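Local coordinates for protein isomerase prhC (Penicillium brasilianum, PDB 5X9J) that acts as an isomerase in the biosynthesis of paraherquonin, a fungal meroterpenoid with a highly congested hexacyclic architecture, at residues P64-R69 / F148-K153; N73-E78 / D170-N175. All coordinates share one frame; numbering follows the deposited sequence.

Interaction 1: residues P64-R69 / F148-K153; sequences PSFSTR and FDAVRK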
loop_
_atom_site.group_PDB
_atom_site.type_symbol
_atom_site.label_atom_id
_atom_site.label_comp_id
_atom_site.label_asym_id
_atom_site.label_seq_id
_atom_site.Cartn_x
_atom_site.Cartn_y
_atom_site.Cartn_z
ATOM N N PRO B 64 6.502 0.751 7.628
ATOM C CA PRO B 64 7.632 0.706 8.570
ATOM C C PRO B 64 7.399 1.481 9.852
ATOM O O PRO B 64 8.190 1.325 10.790
ATOM C CB PRO B 64 8.793 1.313 7.762
ATOM C CG PRO B 64 8.128 2.140 6.695
ATOM C CD PRO B 64 6.850 1.400 6.354
ATOM N N SER B 65 6.360 2.317 9.926
ATOM C CA SER B 65 6.019 2.948 11.200
ATOM C C SER B 65 5.531 1.935 12.225
ATOM O O SER B 65 5.465 2.252 13.416
ATOM C CB SER B 65 4.938 4.013 10.993
ATOM O OG SER B 65 5.502 5.123 10.332
ATOM N N PHE B 66 5.146 0.749 11.781
ATOM C CA PHE B 66 4.704 -0.326 12.646
ATOM C C PHE B 66 5.624 -1.516 12.439
ATOM O O PHE B 66 6.510 -1.503 11.576
ATOM C CB PHE B 66 3.238 -0.689 12.363
ATOM C CG PHE B 66 2.267 0.365 12.816
ATOM C CD1 PHE B 66 1.863 1.375 11.960
ATOM C CD2 PHE B 66 1.799 0.372 14.120
ATOM C CE1 PHE B 66 0.983 2.355 12.388
ATOM C CE2 PHE B 66 0.915 1.347 14.555
ATOM C CZ PHE B 66 0.508 2.339 13.693
ATOM N N SER B 67 5.424 -2.543 13.256
ATOM C CA SER B 67 6.237 -3.744 13.138
ATOM C C SER B 67 6.088 -4.338 11.745
ATOM O O SER B 67 4.979 -4.440 11.204
ATOM C CB SER B 67 5.834 -4.773 14.187
ATOM O OG SER B 67 6.605 -5.947 14.012
ATOM N N THR B 68 7.217 -4.700 11.154
ATOM C CA THR B 68 7.251 -5.350 9.855
ATOM C C THR B 68 7.750 -6.783 9.962
ATOM O O THR B 68 7.980 -7.430 8.939
ATOM C CB THR B 68 8.118 -4.547 8.878
ATOM O OG1 THR B 68 9.433 -4.398 9.424
ATOM C CG2 THR B 68 7.514 -3.154 8.639
ATOM N N ARG B 69 7.899 -7.296 11.170
ATOM C CA ARG B 69 8.263 -8.696 11.341
ATOM C C ARG B 69 7.125 -9.585 10.854
ATOM O O ARG B 69 5.976 -9.389 11.262
ATOM C CB ARG B 69 8.573 -9.004 12.807
ATOM C CG ARG B 69 8.962 -10.463 13.048
ATOM C CD ARG B 69 9.319 -10.749 14.514
ATOM N NE ARG B 69 8.140 -10.732 15.379
ATOM C CZ ARG B 69 7.323 -11.769 15.556
ATOM N NH1 ARG B 69 7.551 -12.920 14.929
ATOM N NH2 ARG B 69 6.276 -11.656 16.364
ATOM N N PHE B 148 -1.554 -0.433 4.780
ATOM C CA PHE B 148 -2.738 0.212 5.320
ATOM C C PHE B 148 -2.368 1.660 5.556
ATOM O O PHE B 148 -1.204 2.041 5.437
ATOM C CB PHE B 148 -3.203 -0.466 6.624
ATOM C CG PHE B 148 -2.095 -0.624 7.624
ATOM C CD1 PHE B 148 -1.276 -1.740 7.595
ATOM C CD2 PHE B 148 -1.825 0.376 8.543
ATOM C CE1 PHE B 148 -0.227 -1.868 8.486
ATOM C CE2 PHE B 148 -0.782 0.260 9.430
ATOM C CZ PHE B 148 0.019 -0.867 9.414
ATOM N N ASP B 149 -3.359 2.478 5.890
ATOM C CA ASP B 149 -3.080 3.864 6.244
ATOM C C ASP B 149 -2.579 3.880 7.675
ATOM O O ASP B 149 -3.331 3.586 8.615
ATOM C CB ASP B 149 -4.314 4.741 6.072
ATOM C CG ASP B 149 -4.007 6.224 6.280
ATOM O OD1 ASP B 149 -4.285 7.009 5.354
ATOM O OD2 ASP B 149 -3.486 6.596 7.357
ATOM N N ALA B 150 -1.301 4.213 7.843
ATOM C CA ALA B 150 -0.683 4.122 9.155
ATOM C C ALA B 150 -1.194 5.206 10.091
ATOM O O ALA B 150 -1.152 5.035 11.313
ATOM C CB ALA B 150 0.844 4.202 9.025
ATOM N N VAL B 151 -1.667 6.324 9.547
ATOM C CA VAL B 151 -2.180 7.383 10.413
ATOM C C VAL B 151 -3.550 6.994 10.976
ATOM O O VAL B 151 -3.835 7.231 12.153
ATOM C CB VAL B 151 -2.224 8.726 9.655
ATOM C CG1 VAL B 151 -3.106 9.741 10.394
ATOM C CG2 VAL B 151 -0.793 9.288 9.483
ATOM N N ARG B 152 -4.409 6.393 10.146
ATOM C CA ARG B 152 -5.655 5.818 10.652
ATOM C C ARG B 152 -5.371 4.831 11.773
ATOM O O ARG B 152 -6.008 4.872 12.830
ATOM C CB ARG B 152 -6.425 5.129 9.526
ATOM C CG ARG B 152 -7.040 6.073 8.517
ATOM C CD ARG B 152 -8.260 6.794 9.104
ATOM N NE ARG B 152 -8.829 7.770 8.175
ATOM C CZ ARG B 152 -9.662 7.475 7.186
ATOM N NH1 ARG B 152 -10.023 6.219 6.977
ATOM N NH2 ARG B 152 -10.133 8.436 6.396
ATOM N N LYS B 153 -4.390 3.952 11.574
ATOM C CA LYS B 153 -4.091 2.974 12.608
ATOM C C LYS B 153 -3.490 3.628 13.844
ATOM O O LYS B 153 -3.840 3.261 14.975
ATOM C CB LYS B 153 -3.149 1.897 12.086
ATOM C CG LYS B 153 -2.924 0.832 13.137
ATOM C CD LYS B 153 -2.056 -0.290 12.642
ATOM C CE LYS B 153 -2.202 -1.494 13.564
ATOM N NZ LYS B 153 -1.019 -2.401 13.443
#
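F66, in the loop 64-69, presses its ring against F148, A150 and K153. Just before it in the loop, P64 packs on D149 of the second subunit, and the hydroxyl of S65 faces across the dimer interface and hydrogen-bonds to that same residue. F66 then turns inward and meets the other segment on several sides. Its CD1 reaches the rim of the F148 ring, lying 3.8 Å from F148 CE2 near the plane of that ring; the two planes are inclined by 58°, so the pair is oblique. Further round, F66 CE1 comes within 3.6 Å of A150 O, which sits in the plane of the F66 ring, where the ring hydrogens point, and within 3.8 Å of A150 CB. The loop follows strand 57-61, which runs parallel to strand 141-148 in the mixed sheet, an arrangement consistent with the NTF2-like (SnoaL-like) α+β fold. F66 packs where strand 141-148 gives way to helix 150-162, touching F148 before the helix and A150 and K153 in its first turn. One face of its ring lies against K153: with CG anti to the backbone N (chi1 -176°) and the chain extended beyond, CG and CD are laid across the ring. K153 CD stands 3.9 Å from the F66 ring centroid in a CH-pi contact over the face, while NZ makes at most an off-centre cation-pi approach, its position being less certain. The start of this helix is fixed by D149 as N-cap: its OD2 accepts from R152 N at 2.9 Å, from above the carboxylate plane.

Interaction 2: residues N73-E78 / D170-N175; sequences NQETRE and DSWCAN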
loop_
_atom_site.group_PDB
_atom_site.type_symbol
_atom_site.label_atom_id
_atom_site.label_comp_id
_atom_site.label_asym_id
_atom_site.label_seq_id
_atom_site.Cartn_x
_atom_site.Cartn_y
_atom_site.Cartn_z
ATOM N N ASN B 73 1.045 -18.410 11.290
ATOM C CA ASN B 73 -0.382 -18.653 11.491
ATOM C C ASN B 73 -0.776 -18.545 12.958
ATOM O O ASN B 73 -1.833 -17.990 13.282
ATOM C CB ASN B 73 -0.766 -20.016 10.926
ATOM C CG ASN B 73 -0.741 -20.030 9.412
ATOM O OD1 ASN B 73 -0.782 -18.977 8.775
ATOM N ND2 ASN B 73 -0.682 -21.219 8.826
ATOM N N GLN B 74 0.056 -19.060 13.860
ATOM C CA GLN B 74 -0.267 -18.969 15.282
ATOM C C GLN B 74 -0.225 -17.523 15.766
ATOM O O GLN B 74 -1.090 -17.094 16.537
ATOM C CB GLN B 74 0.689 -19.843 16.096
ATOM C CG GLN B 74 0.544 -19.690 17.614
ATOM C CD GLN B 74 -0.832 -20.113 18.121
ATOM O OE1 GLN B 74 -1.468 -21.015 17.559
ATOM N NE2 GLN B 74 -1.303 -19.453 19.184
ATOM N N GLU B 75 0.764 -16.754 15.317
ATOM C CA GLU B 75 0.835 -15.353 15.716
ATOM C C GLU B 75 -0.331 -14.555 15.142
ATOM O O GLU B 75 -0.885 -13.681 15.818
ATOM C CB GLU B 75 2.172 -14.760 15.286
ATOM C CG GLU B 75 3.356 -15.426 15.977
ATOM C CD GLU B 75 4.682 -15.036 15.360
ATOM O OE1 GLU B 75 5.564 -14.577 16.117
ATOM O OE2 GLU B 75 4.837 -15.181 14.119
ATOM N N THR B 76 -0.725 -14.856 13.904
ATOM C CA THR B 76 -1.899 -14.221 13.312
ATOM C C THR B 76 -3.152 -14.467 14.151
ATOM O O THR B 76 -3.951 -13.548 14.375
ATOM C CB THR B 76 -2.103 -14.732 11.883
ATOM O OG1 THR B 76 -1.066 -14.208 11.048
ATOM C CG2 THR B 76 -3.458 -14.291 11.342
ATOM N N ARG B 77 -3.346 -15.699 14.622
ATOM C CA ARG B 77 -4.507 -15.984 15.456
ATOM C C ARG B 77 -4.478 -15.153 16.730
ATOM O O ARG B 77 -5.489 -14.554 17.115
ATOM C CB ARG B 77 -4.578 -17.473 15.788
ATOM C CG ARG B 77 -5.744 -17.835 16.724
ATOM C CD ARG B 77 -6.002 -19.336 16.740
ATOM N NE ARG B 77 -4.747 -20.079 16.671
ATOM C CZ ARG B 77 -4.645 -21.345 16.277
ATOM N NH1 ARG B 77 -5.734 -22.016 15.916
ATOM N NH2 ARG B 77 -3.452 -21.935 16.235
ATOM N N GLU B 78 -3.321 -15.103 17.398
ATOM C CA GLU B 78 -3.212 -14.294 18.608
ATOM C C GLU B 78 -3.482 -12.826 18.311
ATOM O O GLU B 78 -4.173 -12.148 19.079
ATOM C CB GLU B 78 -1.833 -14.467 19.246
ATOM C CG GLU B 78 -1.580 -15.845 19.854
ATOM C CD GLU B 78 -0.190 -15.970 20.479
ATOM O OE1 GLU B 78 0.672 -16.685 19.915
ATOM O OE2 GLU B 78 0.043 -15.344 21.539
ATOM N N ASP B 170 -0.633 -3.230 20.861
ATOM C CA ASP B 170 0.697 -2.630 20.830
ATOM C C ASP B 170 1.793 -3.686 20.869
ATOM O O ASP B 170 2.831 -3.534 20.216
ATOM C CB ASP B 170 0.863 -1.663 21.996
ATOM C CG ASP B 170 1.483 -0.357 21.573
ATOM O OD1 ASP B 170 1.060 0.175 20.523
ATOM O OD2 ASP B 170 2.396 0.134 22.276
ATOM N N SER B 171 1.585 -4.762 21.630
ATOM C CA SER B 171 2.602 -5.802 21.720
ATOM C C SER B 171 2.840 -6.484 20.376
ATOM O O SER B 171 3.911 -7.060 20.170
ATOM C CB SER B 171 2.215 -6.829 22.794
ATOM O OG SER B 171 1.073 -7.573 22.407
ATOM N N TRP B 172 1.881 -6.411 19.452
ATOM C CA TRP B 172 2.067 -6.890 18.086
ATOM C C TRP B 172 2.455 -5.784 17.110
ATOM O O TRP B 172 3.253 -6.022 16.200
ATOM C CB TRP B 172 0.791 -7.582 17.589
ATOM C CG TRP B 172 0.499 -8.848 18.336
ATOM C CD1 TRP B 172 -0.433 -9.029 19.320
ATOM C CD2 TRP B 172 1.175 -10.101 18.185
ATOM N NE1 TRP B 172 -0.386 -10.325 19.782
ATOM C CE2 TRP B 172 0.594 -11.002 19.105
ATOM C CE3 TRP B 172 2.215 -10.550 17.361
ATOM C CZ2 TRP B 172 1.016 -12.328 19.221
ATOM C CZ3 TRP B 172 2.633 -11.869 17.476
ATOM C CH2 TRP B 172 2.033 -12.742 18.402
ATOM N N CYS B 173 1.931 -4.570 17.292
ATOM C CA CYS B 173 2.032 -3.500 16.303
ATOM C C CYS B 173 3.299 -2.670 16.424
ATOM O O CYS B 173 3.828 -2.217 15.404
ATOM C CB CYS B 173 0.827 -2.553 16.422
ATOM S SG CYS B 173 -0.701 -3.303 15.951
ATOM N N ALA B 174 3.774 -2.427 17.643
ATOM C CA ALA B 174 4.833 -1.451 17.860
ATOM C C ALA B 174 6.163 -1.928 17.279
ATOM O O ALA B 174 6.407 -3.124 17.095
ATOM C CB ALA B 174 5.001 -1.159 19.352
ATOM N N ASN B 175 7.032 -0.964 16.994
ATOM C CA ASN B 175 8.384 -1.243 16.511
ATOM C C ASN B 175 9.251 -1.934 17.558
ATOM O O ASN B 175 9.641 -1.322 18.548
ATOM C CB ASN B 175 9.050 0.054 16.062
ATOM C CG ASN B 175 8.569 0.499 14.709
ATOM O OD1 ASN B 175 8.386 -0.325 13.818
ATOM N ND2 ASN B 175 8.358 1.801 14.542
#
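W172 makes a van der Waals contact at the surface between two helices, with no hydrogen bond across it, its indole reaching from helix 167-173 to the first turns of helix 73-86. The backbones stay well apart, with 8.9 Å between E75 CA and W172 CA, and the six-membered part of the indole bridges the gap. Its CG lies anti to the carbonyl carbon (chi1 -66°), which sends the indole out toward helix 73-86. There it meets two glutamates a turn apart through their aliphatic carbons: E75 CB lies 3.7 Å from both W172 CZ3 and CH2, and E78 CB is 3.6 Å from W172 CZ2. The carbonyl oxygen E75 O stands over one face of the indole, offset toward its rim. E78 OE2 lies in the ring plane at the edge, 3.9 Å from W172 CZ2, with its carboxylate turned 87° from the indole. The E75 carboxylate is engaged elsewhere, by N72 N. Without the indole, as with an alanine at W172, the CB atoms of E75 and E78 would probably lose their packing partner and a gap would open between the helices. Around the contact, R77 packs on helix 46-51 and T76 on strand 53-54 and L71, while D170 touches M157 of helix 150-162.

Overall arrangement
The segments alternate along the chain in the order 64-69, 73-78, 148-153, 170-175, so that two neighbouring pieces from the first half meet two from the C-terminal part. The centres of interactions 1 and 2 are about 13 Å apart, and the two touch directly. S67 N lies 2.7 Å from C173 O, a probable hydrogen bond, and R69 NH1 forms a salt bridge with E75 OE1 at 2.8 Å. The start of helix 150-162 meets the loop after strand 57-61, while helix 167-173, next in the chain, meets both that loop and helix 73-86; the loop thus joins both C-terminal helices to helix 73-86. Interaction 1 is buried and borders the homodimer interface, whereas interaction 2 lies at the surface, untouched by the second subunit.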